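Local coordinates for protein putative enoyl-CoA hydratase/isomerase (Mycobacterium abscessus, PDB 3RSI) that probably acts on acyl-CoA substrates as a hydratase (hydro-lyase) or isomerase of the crotonase family, although its own reaction has not been established, at residues B[27-30]-B[31-34]; B[35-38]-B[39-43]; B[144-148]-B[149-153]; B[192-195]-B[196-200]; B[236-239]-B[240-244]. All blocks are in the same frame, centred on the assembly; numbering follows the deposited sequence.

Contact 1: residues B[27-30]-B[31-34]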
loop_
_atom_site.group_PDB
_atom_site.type_symbol
_atom_site.label_atom_id
_atom_site.label_comp_id
_atom_site.label_asym_id
_atom_site.label_seq_id
_atom_site.Cartn_x
_atom_site.Cartn_y
_atom_site.Cartn_z
ATOM N N PRO B 27 11.067 -20.227 -25.827
ATOM C CA PRO B 27 10.340 -19.372 -26.766
ATOM C C PRO B 27 9.042 -19.985 -27.305
ATOM O O PRO B 27 8.059 -19.283 -27.479
ATOM C CB PRO B 27 11.349 -19.150 -27.894
ATOM C CG PRO B 27 12.658 -19.384 -27.314
ATOM C CD PRO B 27 12.490 -20.345 -26.170
ATOM N N HIS B 28 9.046 -21.291 -27.522
ATOM C CA HIS B 28 7.879 -22.029 -27.989
ATOM C C HIS B 28 6.684 -21.972 -27.035
ATOM O O HIS B 28 5.571 -22.261 -27.443
ATOM C CB HIS B 28 8.276 -23.488 -28.291
ATOM C CG HIS B 28 8.975 -24.173 -27.163
ATOM N ND1 HIS B 28 8.345 -25.092 -26.352
ATOM C CD2 HIS B 28 10.244 -24.067 -26.700
ATOM C CE1 HIS B 28 9.208 -25.541 -25.455
ATOM N NE2 HIS B 28 10.362 -24.924 -25.636
ATOM N N ARG B 29 6.916 -21.573 -25.783
ATOM C CA ARG B 29 5.874 -21.378 -24.783
ATOM C C ARG B 29 5.952 -19.988 -24.149
ATOM O O ARG B 29 5.468 -19.795 -23.032
ATOM C CB ARG B 29 6.015 -22.427 -23.670
ATOM C CG ARG B 29 5.786 -23.891 -24.112
ATOM C CD ARG B 29 4.343 -24.212 -24.363
ATOM N NE ARG B 29 3.437 -23.567 -23.413
ATOM C CZ ARG B 29 3.194 -23.973 -22.168
ATOM N NH1 ARG B 29 3.786 -25.051 -21.665
ATOM N NH2 ARG B 29 2.340 -23.286 -21.409
ATOM N N ARG B 30 6.541 -19.030 -24.867
ATOM C CA ARG B 30 6.816 -17.688 -24.344
ATOM C C ARG B 30 7.281 -17.707 -22.880
ATOM O O ARG B 30 6.785 -16.972 -22.018
ATOM C CB ARG B 30 5.614 -16.777 -24.567
ATOM C CG ARG B 30 5.436 -16.402 -26.074
ATOM C CD ARG B 30 4.220 -15.505 -26.309
ATOM N NE ARG B 30 3.014 -16.147 -25.802
ATOM C CZ ARG B 30 1.887 -15.533 -25.450
ATOM N NH1 ARG B 30 1.757 -14.224 -25.552
ATOM N NH2 ARG B 30 0.873 -16.256 -24.977
ATOM N N ASN B 31 8.248 -18.583 -22.637
ATOM C CA ASN B 31 9.026 -18.648 -21.403
ATOM C C ASN B 31 8.219 -19.085 -20.182
ATOM O O ASN B 31 8.594 -18.783 -19.051
ATOM C CB ASN B 31 9.761 -17.319 -21.172
ATOM C CG ASN B 31 10.592 -16.893 -22.386
ATOM O OD1 ASN B 31 11.159 -17.730 -23.089
ATOM N ND2 ASN B 31 10.681 -15.589 -22.617
ATOM N N ALA B 32 7.135 -19.820 -20.424
ATOM C CA ALA B 32 6.330 -20.420 -19.353
ATOM C C ALA B 32 7.206 -21.263 -18.439
ATOM O O ALA B 32 8.076 -22.011 -18.906
ATOM C CB ALA B 32 5.197 -21.289 -19.930
ATOM N N LEU B 33 6.965 -21.137 -17.143
ATOM C CA LEU B 33 7.642 -21.962 -16.152
ATOM C C LEU B 33 7.454 -23.443 -16.442
ATOM O O LEU B 33 6.398 -23.859 -16.851
ATOM C CB LEU B 33 7.079 -21.677 -14.772
ATOM C CG LEU B 33 7.242 -20.251 -14.236
ATOM C CD1 LEU B 33 6.725 -20.206 -12.777
ATOM C CD2 LEU B 33 8.701 -19.770 -14.343
ATOM N N SER B 34 8.505 -24.225 -16.246
ATOM C CA SER B 34 8.412 -25.685 -16.295
ATOM C C SER B 34 9.094 -26.220 -15.045
ATOM O O SER B 34 9.825 -25.487 -14.376
ATOM C CB SER B 34 9.125 -26.218 -17.524
ATOM O OG SER B 34 10.501 -25.868 -17.482
#
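Two successive bends in the Arg29 side chain, at chi2 (-74°) and chi3 (-38°), fold it back over its own turn and bring the guanidinium to Ala32. The methyl Ala32 CB then lies over one face of that group, nearer its rim than its centre, with Arg29 NH2 3.8 Å from Ala32 CB. Beneath this the backbone closes a type I' turn from Arg29 to Ala32: Ala32 N donates to Arg29 O at 3.1 Å, well above the plane of the carbonyl (56°). Just before it in the chain, Arg30 N donates to Pro27 O at 3.0 Å, so two tight turns follow each other.

Asn31, buried at the third position of the type I' turn, sends its amide to the other side. OD1 comes to 3.7 Å from Pro27 N, yet its hydrogen-bonding partner is Arg26 N, while ND2 donates to Ala62 O; both ends of the amide are therefore used, which should fix its rotation. Backbone hydrogen bonds between Arg30 and Val68 and between Leu33 and Gly69 tie the loop to the chain at strand 67-68. The sequence Asn-Ala-Leu in a turn between the early strands and the first helix is the recurrent N-A-L motif of crotonase-fold enzymes.

Contact 2: residues B[35-38]-B[39-43]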
loop_
_atom_site.group_PDB
_atom_site.type_symbol
_atom_site.label_atom_id
_atom_site.label_comp_id
_atom_site.label_asym_id
_atom_site.label_seq_id
_atom_site.Cartn_x
_atom_site.Cartn_y
_atom_site.Cartn_z
ATOM N N THR B 35 8.871 -27.495 -14.735
ATOM C CA THR B 35 9.508 -28.115 -13.574
ATOM C C THR B 35 11.015 -27.948 -13.692
ATOM O O THR B 35 11.687 -27.608 -12.727
ATOM C CB THR B 35 9.159 -29.601 -13.480
ATOM O OG1 THR B 35 9.531 -30.239 -14.706
ATOM C CG2 THR B 35 7.662 -29.788 -13.247
ATOM N N ASN B 36 11.529 -28.154 -14.897
ATOM C CA ASN B 36 12.935 -27.963 -15.216
ATOM C C ASN B 36 13.482 -26.569 -14.903
ATOM O O ASN B 36 14.524 -26.430 -14.257
ATOM C CB ASN B 36 13.137 -28.208 -16.709
ATOM C CG ASN B 36 14.390 -28.933 -17.010
ATOM O OD1 ASN B 36 15.446 -28.616 -16.460
ATOM N ND2 ASN B 36 14.300 -29.929 -17.908
ATOM N N MET B 37 12.798 -25.555 -15.420
ATOM C CA MET B 37 13.146 -24.163 -15.184
ATOM C C MET B 37 13.102 -23.867 -13.688
ATOM O O MET B 37 13.955 -23.162 -13.169
ATOM C CB MET B 37 12.190 -23.217 -15.936
ATOM C CG MET B 37 12.718 -21.788 -16.006
ATOM S SD MET B 37 11.575 -20.587 -16.638
ATOM C CE MET B 37 11.341 -21.261 -18.296
ATOM N N VAL B 38 12.102 -24.397 -12.997
ATOM C CA VAL B 38 11.982 -24.131 -11.568
ATOM C C VAL B 38 13.144 -24.759 -10.796
ATOM O O VAL B 38 13.705 -24.113 -9.914
ATOM C CB VAL B 38 10.610 -24.549 -10.988
ATOM C CG1 VAL B 38 10.605 -24.398 -9.461
ATOM C CG2 VAL B 38 9.485 -23.712 -11.599
ATOM N N SER B 39 13.537 -25.991 -11.135
ATOM C CA SER B 39 14.771 -26.580 -10.558
ATOM C C SER B 39 16.006 -25.722 -10.840
ATOM O O SER B 39 16.856 -25.524 -9.958
ATOM C CB SER B 39 15.024 -27.994 -11.082
ATOM O OG SER B 39 13.919 -28.815 -10.750
ATOM N N GLN B 40 16.103 -25.211 -12.069
ATOM C CA GLN B 40 17.236 -24.376 -12.444
ATOM C C GLN B 40 17.189 -23.041 -11.685
ATOM O O GLN B 40 18.237 -22.511 -11.316
ATOM C CB GLN B 40 17.272 -24.164 -13.963
ATOM C CG GLN B 40 17.649 -25.449 -14.745
ATOM C CD GLN B 40 17.479 -25.317 -16.251
ATOM O OE1 GLN B 40 17.048 -24.274 -16.755
ATOM N NE2 GLN B 40 17.815 -26.391 -16.989
ATOM N N PHE B 41 15.983 -22.505 -11.448
ATOM C CA PHE B 41 15.819 -21.338 -10.564
ATOM C C PHE B 41 16.396 -21.624 -9.148
ATOM O O PHE B 41 17.213 -20.841 -8.616
ATOM C CB PHE B 41 14.343 -20.932 -10.438
ATOM C CG PHE B 41 13.892 -19.874 -11.442
ATOM C CD1 PHE B 41 14.587 -18.669 -11.569
ATOM C CD2 PHE B 41 12.793 -20.086 -12.242
ATOM C CE1 PHE B 41 14.186 -17.708 -12.475
ATOM C CE2 PHE B 41 12.380 -19.124 -13.164
ATOM C CZ PHE B 41 13.075 -17.923 -13.270
ATOM N N ALA B 42 15.960 -22.731 -8.543
ATOM C CA ALA B 42 16.416 -23.072 -7.186
ATOM C C ALA B 42 17.926 -23.071 -7.139
ATOM O O ALA B 42 18.526 -22.458 -6.256
ATOM C CB ALA B 42 15.845 -24.422 -6.703
ATOM N N ALA B 43 18.546 -23.728 -8.112
ATOM C CA ALA B 43 20.001 -23.768 -8.199
ATOM C C ALA B 43 20.630 -22.370 -8.361
ATOM O O ALA B 43 21.678 -22.073 -7.761
ATOM C CB ALA B 43 20.451 -24.699 -9.339
#
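Thr35 O is gripped twice from the next turn of the helix by Ser39. The backbone Ser39 N donates to Thr35 O at 2.9 Å and the hydroxyl Ser39 OG donates to the same oxygen at 3.2 Å, the latter from above the carbonyl plane. The hydroxyl reaches back because chi1 of -59° sets OG beside its own backbone N and opposite its carbonyl carbon; the polar tip is thereby folded onto the helix backbone.

One residue on, the same spacing repeats without a side-chain bond. Asn36 OD1 lies 3.3 Å from Gln40 NE2, but the angle is poor for a hydrogen bond and the two amide planes stand 63° apart. Gln40 CG rests 3.3 Å from Asn36 O, the chain runs on extended past it, and OE1 accepts from Leu11 N.

On the buried side Met37 and Phe41 leave the helix flank to flank. Met37 SD touches Phe41 CE2 at 3.9 Å; its 5.0 Å from the ring centroid, 59° off the normal, makes an oblique Met-aromatic contact. Val38 CA lies at the edge of the same ring, near its plane. Met37 and Phe41 both pack on Met24 of strand 19-24, whereas Val38 packs on Ile91, Ser39 and Ala42 on Thr90, and Phe41 also on Gly94, all three of the second subunit. This is the amphipathic helix of a beta-alpha-beta crossover, strand 19-24 to helix 35-50 to strand 56-61, within the crotonase fold.

Contact 3: residues B[144-148]-B[149-153]; sequences LVPGA and GSMVR
Apolar contacts centre on the end of Met151, whose chain runs extended through chi2 and then turns at chi3 (-76°), laying its methyl against the incoming loop. Met151 CE sits 3.7 Å from Val145 CG2, the two side chains crossing at about a right angle, and also 3.6 Å from Gly147 CA and 3.5 Å from Pro146 O. Pro146 CB meets Ser150 CB at 3.9 Å, so the proline ring lies against the first turn of the helix.

Among polar contacts the bridge is made by water: it donates to Ala148 O and accepts from Arg153 NH1, 2.8 Å each way, and lies in the guanidinium plane at its edge. The direct separation, Ala148 O to Arg153 NH1, is 3.8 Å. Arg153 NH2 meanwhile serves Leu96 O and forms a salt bridge with Glu227 of the third subunit. Ser150 OG bonds with Glu119 and Gln122, and Glu119 also takes Ala148 N.

In the backbone, Pro146 centres an inverse gamma turn closed by a weak bond from Gly147 N to Val145 O. Gly149, at positive phi (101°), is the N-cap of helix 150-157, and Arg153 N donates to Gly149 O. By sequence, Glu119 and Glu139 probably match the two glutamates of the crotonase active site; the contacts of Ser150 and Ala148 with Glu119, and of Pro146 with Glu139, are consistent with a place beside it.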
loop_
_atom_site.group_PDB
_atom_site.type_symbol
_atom_site.label_atom_id
_atom_site.label_comp_id
_atom_site.label_asym_id
_atom_site.label_seq_id
_atom_site.Cartn_x
_atom_site.Cartn_y
_atom_site.Cartn_z
ATOM N N LEU B 144 -16.903 13.398 15.456
ATOM C CA LEU B 144 -17.033 11.935 15.403
ATOM C C LEU B 144 -15.786 11.341 14.763
ATOM O O LEU B 144 -14.939 12.084 14.261
ATOM C CB LEU B 144 -18.266 11.536 14.576
ATOM C CG LEU B 144 -19.649 11.885 15.150
ATOM C CD1 LEU B 144 -20.778 11.600 14.127
ATOM C CD2 LEU B 144 -19.893 11.116 16.441
ATOM N N VAL B 145 -15.681 10.006 14.762
ATOM C CA VAL B 145 -14.648 9.331 13.985
ATOM C C VAL B 145 -15.244 8.286 13.036
ATOM O O VAL B 145 -16.306 7.747 13.304
ATOM C CB VAL B 145 -13.591 8.684 14.899
ATOM C CG1 VAL B 145 -12.755 9.778 15.646
ATOM C CG2 VAL B 145 -14.227 7.662 15.836
ATOM N N PRO B 146 -14.570 8.002 11.911
ATOM C CA PRO B 146 -15.025 6.901 11.058
ATOM C C PRO B 146 -14.603 5.538 11.646
ATOM O O PRO B 146 -13.592 4.932 11.232
ATOM C CB PRO B 146 -14.354 7.195 9.737
ATOM C CG PRO B 146 -13.085 7.849 10.108
ATOM C CD PRO B 146 -13.336 8.607 11.396
ATOM N N GLY B 147 -15.402 5.093 12.622
ATOM C CA GLY B 147 -15.130 3.877 13.384
ATOM C C GLY B 147 -15.846 2.640 12.864
ATOM O O GLY B 147 -15.990 1.656 13.586
ATOM N N ALA B 148 -16.286 2.681 11.619
ATOM C CA ALA B 148 -16.826 1.492 10.952
ATOM C C ALA B 148 -15.744 0.835 10.078
ATOM O O ALA B 148 -15.987 0.458 8.925
ATOM C CB ALA B 148 -18.072 1.843 10.143
ATOM N N GLY B 149 -14.543 0.717 10.634
ATOM C CA GLY B 149 -13.443 0.009 9.982
ATOM C C GLY B 149 -12.389 0.855 9.283
ATOM O O GLY B 149 -11.323 0.332 8.951
ATOM N N SER B 150 -12.677 2.143 9.053
ATOM C CA SER B 150 -11.799 3.000 8.222
ATOM C C SER B 150 -10.434 3.235 8.848
ATOM O O SER B 150 -9.421 3.303 8.137
ATOM C CB SER B 150 -12.444 4.348 7.907
ATOM O OG SER B 150 -13.604 4.192 7.083
ATOM N N MET B 151 -10.404 3.340 10.170
ATOM C CA MET B 151 -9.147 3.633 10.858
ATOM C C MET B 151 -8.214 2.423 10.847
ATOM O O MET B 151 -7.022 2.579 10.718
ATOM C CB MET B 151 -9.415 4.166 12.262
ATOM C CG MET B 151 -10.146 5.518 12.213
ATOM S SD MET B 151 -10.536 6.269 13.801
ATOM C CE MET B 151 -11.917 5.257 14.303
ATOM N N VAL B 152 -8.779 1.224 10.919
ATOM C CA VAL B 152 -8.037 -0.033 10.690
ATOM C C VAL B 152 -7.615 -0.179 9.215
ATOM O O VAL B 152 -6.436 -0.415 8.918
ATOM C CB VAL B 152 -8.913 -1.236 11.076
ATOM C CG1 VAL B 152 -8.300 -2.570 10.618
ATOM C CG2 VAL B 152 -9.180 -1.249 12.599
ATOM N N ARG B 153 -8.569 0.025 8.303
ATOM C CA ARG B 153 -8.452 -0.451 6.924
ATOM C C ARG B 153 -7.853 0.512 5.916
ATOM O O ARG B 153 -7.146 0.076 5.024
ATOM C CB ARG B 153 -9.811 -0.879 6.380
ATOM C CG ARG B 153 -10.362 -2.107 7.027
ATOM C CD ARG B 153 -11.853 -2.150 6.874
ATOM N NE ARG B 153 -12.412 -3.385 7.387
ATOM C CZ ARG B 153 -13.708 -3.604 7.524
ATOM N NH1 ARG B 153 -14.573 -2.649 7.222
ATOM N NH2 ARG B 153 -14.141 -4.771 7.988
HETATM O O HOH W 1 -14.391 0.047 6.665
#

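Contact 4: residues B[192-195]-B[196-200]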
loop_
_atom_site.group_PDB
_atom_site.type_symbol
_atom_site.label_atom_id
_atom_site.label_comp_id
_atom_site.label_asym_id
_atom_site.label_seq_id
_atom_site.Cartn_x
_atom_site.Cartn_y
_atom_site.Cartn_z
ATOM N N THR B 192 -21.917 6.141 -16.349
ATOM C CA THR B 192 -21.580 4.804 -16.881
ATOM C C THR B 192 -21.010 3.792 -15.854
ATOM O O THR B 192 -20.690 2.649 -16.230
ATOM C CB THR B 192 -20.602 4.902 -18.101
ATOM O OG1 THR B 192 -19.285 5.284 -17.667
ATOM C CG2 THR B 192 -21.142 5.915 -19.137
ATOM N N ALA B 193 -20.888 4.193 -14.585
ATOM C CA ALA B 193 -20.299 3.313 -13.546
ATOM C C ALA B 193 -20.975 1.947 -13.456
ATOM O O ALA B 193 -20.286 0.928 -13.367
ATOM C CB ALA B 193 -20.322 3.983 -12.186
ATOM N N LEU B 194 -22.307 1.928 -13.455
ATOM C CA LEU B 194 -23.054 0.668 -13.390
ATOM C C LEU B 194 -22.852 -0.183 -14.658
ATOM O O LEU B 194 -22.745 -1.406 -14.566
ATOM C CB LEU B 194 -24.538 0.897 -13.114
ATOM C CG LEU B 194 -25.377 -0.358 -12.868
ATOM C CD1 LEU B 194 -24.758 -1.219 -11.716
ATOM C CD2 LEU B 194 -26.856 -0.002 -12.589
ATOM N N ASP B 195 -22.767 0.459 -15.823
ATOM C CA ASP B 195 -22.413 -0.255 -17.053
ATOM C C ASP B 195 -21.066 -0.987 -16.909
ATOM O O ASP B 195 -20.961 -2.169 -17.184
ATOM C CB ASP B 195 -22.326 0.692 -18.249
ATOM C CG ASP B 195 -23.670 1.310 -18.612
ATOM O OD1 ASP B 195 -24.708 0.664 -18.401
ATOM O OD2 ASP B 195 -23.675 2.447 -19.101
ATOM N N LYS B 196 -20.040 -0.265 -16.493
ATOM C CA LYS B 196 -18.723 -0.845 -16.343
ATOM C C LYS B 196 -18.741 -1.935 -15.277
ATOM O O LYS B 196 -18.109 -2.990 -15.449
ATOM C CB LYS B 196 -17.708 0.231 -15.973
ATOM C CG LYS B 196 -16.272 -0.273 -15.868
ATOM C CD LYS B 196 -15.761 -0.963 -17.126
ATOM C CE LYS B 196 -14.283 -1.307 -16.972
ATOM N NZ LYS B 196 -13.759 -2.181 -18.030
ATOM N N ALA B 197 -19.448 -1.684 -14.176
ATOM C CA ALA B 197 -19.562 -2.687 -13.097
ATOM C C ALA B 197 -20.180 -3.986 -13.612
ATOM O O ALA B 197 -19.734 -5.080 -13.252
ATOM C CB ALA B 197 -20.373 -2.151 -11.933
ATOM N N ARG B 198 -21.211 -3.862 -14.445
ATOM C CA ARG B 198 -21.868 -5.037 -15.033
ATOM C C ARG B 198 -20.926 -5.822 -15.923
ATOM O O ARG B 198 -20.926 -7.064 -15.917
ATOM C CB ARG B 198 -23.103 -4.639 -15.835
ATOM C CG ARG B 198 -24.338 -4.350 -15.021
ATOM C CD ARG B 198 -25.420 -3.844 -15.965
ATOM N NE ARG B 198 -26.548 -3.241 -15.271
ATOM C CZ ARG B 198 -27.567 -3.910 -14.730
ATOM N NH1 ARG B 198 -27.612 -5.243 -14.766
ATOM N NH2 ARG B 198 -28.551 -3.234 -14.141
ATOM N N SER B 199 -20.106 -5.105 -16.678
ATOM C CA SER B 199 -19.142 -5.757 -17.559
ATOM C C SER B 199 -18.101 -6.538 -16.746
ATOM O O SER B 199 -17.759 -7.661 -17.096
ATOM C CB SER B 199 -18.476 -4.733 -18.484
ATOM O OG SER B 199 -17.332 -5.308 -19.101
ATOM N N LEU B 200 -17.635 -5.960 -15.639
ATOM C CA LEU B 200 -16.699 -6.668 -14.736
ATOM C C LEU B 200 -17.342 -7.906 -14.105
ATOM O O LEU B 200 -16.713 -8.974 -14.034
ATOM C CB LEU B 200 -16.171 -5.721 -13.647
ATOM C CG LEU B 200 -15.220 -4.638 -14.177
ATOM C CD1 LEU B 200 -15.124 -3.419 -13.222
ATOM C CD2 LEU B 200 -13.854 -5.222 -14.469
#
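Four successive i to i+4 bonds, Lys196 N to Thr192 O, Ala197 N to Ala193 O, Arg198 N to Leu194 O and Ser199 N to Asp195 O, carry the first turns of a regular alpha helix, with lengths of 2.9 to 3.1 Å and N-H...O angles of 154° to 167°.

Among the side chains, Leu194 and Arg198 form the principal pair. Leu194 CG leaves opposite its own backbone N (chi1 -173°), which leans the isobutyl group toward the following turn; the Arg198 chain, extended from CG to NE, passes its CG over Leu194 O and brings NE and NH2 obliquely against that group. Arg198 NE comes to 3.9 Å from Leu194 CG, and Arg198 NH2 to 4.0 Å from Leu194 CD2, so the guanidinium borders a hydrocarbon surface and meets it neither face-on nor edge-on. NH2 also makes a long, weak ion pair with Glu14 of the second subunit. Asp195 OD1 is 5.3 Å from Arg198 NE, which leaves these opposite charges out of contact. Nearer the backbone, Ala197 CB nestles 3.4 Å from Ala193 O.

Helix 193-205 lies on the parallel sheet of strands 105-109, 126-130 and 186-188. Ala197 covers Ile106 and Ala108, while Lys196 and Leu200 lie over Val128 and His186. Another flank meets the second subunit, where Leu194, Ala197 and Arg198 pack on Ile58.

Contact 5: residues B[236-239]-B[240-244]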
loop_
_atom_site.group_PDB
_atom_site.type_symbol
_atom_site.label_atom_id
_atom_site.label_comp_id
_atom_site.label_asym_id
_atom_site.label_seq_id
_atom_site.Cartn_x
_atom_site.Cartn_y
_atom_site.Cartn_z
ATOM N N ARG B 236 -4.195 -23.613 2.605
ATOM C CA ARG B 236 -5.399 -24.295 3.083
ATOM C C ARG B 236 -6.566 -24.066 2.126
ATOM O O ARG B 236 -7.392 -24.966 1.894
ATOM C CB ARG B 236 -5.772 -23.810 4.493
ATOM C CG ARG B 236 -7.148 -24.255 5.002
ATOM C CD ARG B 236 -7.508 -23.655 6.380
ATOM N NE ARG B 236 -8.194 -22.350 6.293
ATOM C CZ ARG B 236 -7.787 -21.220 6.886
ATOM N NH1 ARG B 236 -6.691 -21.190 7.647
ATOM N NH2 ARG B 236 -8.497 -20.102 6.731
ATOM N N LEU B 237 -6.630 -22.861 1.576
ATOM C CA LEU B 237 -7.676 -22.490 0.608
ATOM C C LEU B 237 -7.299 -22.861 -0.847
ATOM O O LEU B 237 -8.158 -22.983 -1.710
ATOM C CB LEU B 237 -7.958 -20.981 0.737
ATOM C CG LEU B 237 -8.713 -20.637 2.036
ATOM C CD1 LEU B 237 -8.543 -19.182 2.497
ATOM C CD2 LEU B 237 -10.182 -20.932 1.815
ATOM N N THR B 238 -6.017 -23.049 -1.116
ATOM C CA THR B 238 -5.581 -23.414 -2.463
ATOM C C THR B 238 -5.781 -24.907 -2.744
ATOM O O THR B 238 -6.182 -25.286 -3.839
ATOM C CB THR B 238 -4.122 -22.994 -2.671
ATOM O OG1 THR B 238 -4.052 -21.559 -2.647
ATOM C CG2 THR B 238 -3.554 -23.515 -3.998
ATOM N N ARG B 239 -5.512 -25.743 -1.746
ATOM C CA ARG B 239 -5.565 -27.202 -1.909
ATOM C C ARG B 239 -6.900 -27.704 -2.452
ATOM O O ARG B 239 -6.904 -28.478 -3.406
ATOM C CB ARG B 239 -5.233 -27.936 -0.595
ATOM C CG ARG B 239 -3.766 -28.025 -0.281
ATOM C CD ARG B 239 -3.494 -28.809 1.017
ATOM N NE ARG B 239 -2.529 -28.095 1.860
ATOM C CZ ARG B 239 -2.781 -27.535 3.046
ATOM N NH1 ARG B 239 -3.980 -27.608 3.626
ATOM N NH2 ARG B 239 -1.798 -26.906 3.678
ATOM N N PRO B 240 -8.034 -27.276 -1.846
ATOM C CA PRO B 240 -9.348 -27.684 -2.351
ATOM C C PRO B 240 -9.573 -27.259 -3.804
ATOM O O PRO B 240 -10.197 -27.994 -4.555
ATOM C CB PRO B 240 -10.331 -26.972 -1.409
ATOM C CG PRO B 240 -9.594 -26.775 -0.177
ATOM C CD PRO B 240 -8.168 -26.500 -0.605
ATOM N N VAL B 241 -9.031 -26.115 -4.204
ATOM C CA VAL B 241 -9.176 -25.644 -5.584
ATOM C C VAL B 241 -8.413 -26.573 -6.532
ATOM O O VAL B 241 -8.972 -27.048 -7.519
ATOM C CB VAL B 241 -8.704 -24.182 -5.744
ATOM C CG1 VAL B 241 -8.718 -23.763 -7.195
ATOM C CG2 VAL B 241 -9.587 -23.246 -4.898
ATOM N N ILE B 242 -7.161 -26.862 -6.202
ATOM C CA ILE B 242 -6.339 -27.795 -7.000
ATOM C C ILE B 242 -7.016 -29.137 -7.245
ATOM O O ILE B 242 -6.979 -29.670 -8.353
ATOM C CB ILE B 242 -4.951 -28.051 -6.330
ATOM C CG1 ILE B 242 -4.146 -26.761 -6.245
ATOM C CG2 ILE B 242 -4.138 -29.092 -7.109
ATOM C CD1 ILE B 242 -4.103 -26.031 -7.526
ATOM N N THR B 243 -7.670 -29.667 -6.222
ATOM C CA THR B 243 -8.302 -30.981 -6.294
ATOM C C THR B 243 -9.771 -30.949 -6.754
ATOM O O THR B 243 -10.443 -31.990 -6.775
ATOM C CB THR B 243 -8.184 -31.700 -4.939
ATOM O OG1 THR B 243 -8.841 -30.934 -3.922
ATOM C CG2 THR B 243 -6.686 -31.886 -4.572
ATOM N N SER B 244 -10.247 -29.778 -7.153
ATOM C CA SER B 244 -11.661 -29.586 -7.488
ATOM C C SER B 244 -12.002 -30.166 -8.865
ATOM O O SER B 244 -11.128 -30.333 -9.734
ATOM C CB SER B 244 -12.023 -28.091 -7.426
ATOM O OG SER B 244 -11.402 -27.332 -8.473
#
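Thr238 and Ile242 leave the helix in step, one turn apart, with Thr238 CG2 4.0 Å from Ile242 CG1. Chi1 of Thr238 (-66°) puts that methyl opposite its backbone N and OG1 beside that N, from where it donates back to Glu234 O, a turn earlier. Ile242 has CG1 beside its own N (chi1 -63°), which sets it 3.5 Å from Thr238 O, the acceptor of Ile242 N.

Pro240 has no N-H to offer the preceding turn; its CD stands 3.0 Å from Arg236 O, and the helix kinks there. This is the C-terminal end of helix 227-242, in the helical C-terminal part of the crotonase fold, which reaches over to a neighbouring subunit: Thr238 packs on Met151 and Ile242 on Leu144 of the second subunit.

At the helix end Thr243 takes chi1 of 61°, placing OG1 between its N and carbonyl carbon, and the hydroxyl donates to Arg239 O at 3.2 Å. Thr243 N donates to the same oxygen, also at 3.2 Å. Val241 O is likewise doubly held, by Ser244 N and by Ser244 OG at 2.6 Å, the hydroxyl arriving in the carbonyl plane on a lone pair. Ser244 OG in turn caps Ala247 N of helix 245-253.

Along the chain the five contacts follow in series. Contacts 1 and 2 adjoin, with centres 13 Å apart: the loop 27-34 runs straight into helix 35-50, and the methyl Met37 CE touches Ala32 O at 3.4 Å. Contact 3, at the start of helix 150-157, lies about 46 Å from both, centre to centre, across the chain's centre from them. Contact 4 sits on helix 193-205 over the parallel sheet, its centre 28 Å from that of contact 3. Near the end of helix 227-242 comes contact 5. Its centre is 34 Å from contact 3 and 31 Å from contact 4. Within one chain contacts 3 and 5 stay apart, yet between subunits they meet, through Met151 and Thr238, so these local units also contribute to the subunit interfaces.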